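Local coordinates for protein citrate synthase (Sulfolobus solfataricus, PDB 1O7X) that belongs to the citrate synthase family, a largely helical enzyme fold, and is assembled here as two protein chains, at residues Glu71-Pro76 / Lys126-Val131. Numbering follows the deposited sequence.
Sequences EEYEVP and KMATLV
Glu72 meets Lys126 twice, once through its backbone and once through its carboxylate. Its chain folds back at chi2 (-60°), which swings OE1 round to the ammonium group, and the salt bridge from Glu72 OE1 to Lys126 NZ measures 3.0 Å, the nitrogen lying nearly in line with the C-O bond. The same ammonium also donates to the backbone, with Lys126 NZ 2.8 Å from Glu72 O; here the donor stands well above the carbonyl plane. The CB of Tyr73 leaves the backbone away from the helix, yet the carbonyl of this residue is taken by the threonine one turn on from Lys126: Thr129 OG1 donates to Tyr73 O at 2.7 Å, tilted from the carbonyl plane. Thr129 OG1 and the methyl of Ala128 lie at the edge of the tyrosine ring, Ala128 CB being 4.2 Å from Tyr73 CE2. Glu74, whose CB is directed away from the helix, takes part through its carbonyl, with Lys126 NZ 3.0 Å from Glu74 O and approaching almost head-on (167°). One ammonium group therefore ties together two loop carbonyls and a carboxylate, reached by a lysine chain bent at chi2, chi3 and chi4. Val75 points back at the helix and meets Thr129 tip to tip, with Val75 CG1 3.6 Å from Thr129 CG2, while its CG1 also lies against the aliphatic part of Lys126. Pro76 then occupies the N-cap position of helix 77-85. The loop linking helices 59-70 and 77-85 is thus held against helix 116-138, its polar bonds spread from Glu72 to Glu74, with a small apolar patch at Val75. Around it, Tyr73 and Ala128 both pack on Phe152 of helix 152-161, Val75 rests on Leu80 of helix 77-85, and Leu130 reaches helix 92-106.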
# COMPACT_ATOMS: atom_id res chain seq x y z
N GLU A 71 -1.50 17.69 21.76
CA GLU A 71 -1.42 16.54 22.62
C GLU A 71 -0.91 15.29 21.92
O GLU A 71 -0.79 14.24 22.55
CB GLU A 71 -2.85 16.19 23.11
CG GLU A 71 -3.19 16.82 24.43
CD GLU A 71 -4.47 16.40 25.12
OE1 GLU A 71 -5.35 15.75 24.53
OE2 GLU A 71 -4.57 16.78 26.32
N GLU A 72 -0.73 15.33 20.60
CA GLU A 72 -0.46 14.16 19.81
C GLU A 72 0.80 14.10 18.97
O GLU A 72 0.85 13.26 18.06
CB GLU A 72 -1.67 14.04 18.86
CG GLU A 72 -3.00 13.67 19.44
CD GLU A 72 -3.05 12.32 20.13
OE1 GLU A 72 -2.09 11.52 20.07
OE2 GLU A 72 -4.09 12.06 20.78
N TYR A 73 1.83 14.89 19.22
CA TYR A 73 3.04 14.84 18.40
C TYR A 73 3.96 13.69 18.78
O TYR A 73 4.65 13.14 17.92
CB TYR A 73 3.82 16.15 18.43
CG TYR A 73 3.16 17.30 17.71
CD1 TYR A 73 2.74 18.41 18.45
CD2 TYR A 73 2.95 17.32 16.34
CE1 TYR A 73 2.14 19.50 17.84
CE2 TYR A 73 2.36 18.40 15.73
CZ TYR A 73 1.96 19.49 16.48
OH TYR A 73 1.36 20.58 15.90
N GLU A 74 4.00 13.38 20.07
CA GLU A 74 4.88 12.31 20.54
C GLU A 74 4.59 11.02 19.80
O GLU A 74 3.43 10.71 19.54
CB GLU A 74 4.74 12.07 22.04
CG GLU A 74 5.99 11.60 22.77
CD GLU A 74 5.83 11.61 24.28
OE1 GLU A 74 4.72 11.95 24.78
OE2 GLU A 74 6.79 11.27 25.00
N VAL A 75 5.65 10.35 19.38
CA VAL A 75 5.59 9.05 18.76
C VAL A 75 6.45 8.10 19.59
O VAL A 75 7.54 8.48 20.05
CB VAL A 75 6.02 8.99 17.29
CG1 VAL A 75 5.24 9.98 16.43
CG2 VAL A 75 7.51 9.21 17.06
N PRO A 76 5.99 6.87 19.80
CA PRO A 76 6.76 5.88 20.54
C PRO A 76 8.20 5.87 20.04
O PRO A 76 8.44 6.05 18.84
CB PRO A 76 6.02 4.59 20.25
CG PRO A 76 4.62 4.99 19.95
CD PRO A 76 4.72 6.33 19.27
N LYS A 126 1.12 13.10 14.14
CA LYS A 126 2.25 12.17 14.12
C LYS A 126 2.95 12.22 12.77
O LYS A 126 4.18 12.03 12.74
CB LYS A 126 1.84 10.81 14.62
CG LYS A 126 1.44 10.92 16.08
CD LYS A 126 0.20 10.15 16.46
CE LYS A 126 0.34 9.60 17.86
NZ LYS A 126 0.53 10.62 18.92
N MET A 127 2.25 12.54 11.68
CA MET A 127 2.92 12.67 10.39
C MET A 127 3.91 13.83 10.44
O MET A 127 5.07 13.70 10.02
CB MET A 127 1.96 12.85 9.22
CG MET A 127 1.53 11.56 8.55
SD MET A 127 2.65 10.76 7.40
CE MET A 127 4.27 11.26 7.92
N ALA A 128 3.53 14.96 11.05
CA ALA A 128 4.50 16.04 11.21
C ALA A 128 5.77 15.55 11.89
O ALA A 128 6.88 15.91 11.47
CB ALA A 128 3.89 17.21 11.97
N THR A 129 5.65 14.77 12.96
CA THR A 129 6.81 14.21 13.65
C THR A 129 7.62 13.30 12.73
O THR A 129 8.85 13.42 12.61
CB THR A 129 6.34 13.44 14.90
OG1 THR A 129 5.75 14.40 15.79
CG2 THR A 129 7.44 12.72 15.64
N LEU A 130 6.92 12.42 12.00
CA LEU A 130 7.57 11.52 11.06
C LEU A 130 8.40 12.33 10.07
O LEU A 130 9.63 12.24 10.02
CB LEU A 130 6.58 10.58 10.38
CG LEU A 130 6.09 9.36 11.19
CD1 LEU A 130 5.23 8.40 10.36
CD2 LEU A 130 7.26 8.56 11.78
N VAL A 131 7.72 13.20 9.32
CA VAL A 131 8.37 14.06 8.35
C VAL A 131 9.53 14.85 8.93
O VAL A 131 10.65 14.92 8.39
CB VAL A 131 7.31 14.98 7.75
CG1 VAL A 131 7.87 15.83 6.63
CG2 VAL A 131 6.18 14.12 7.23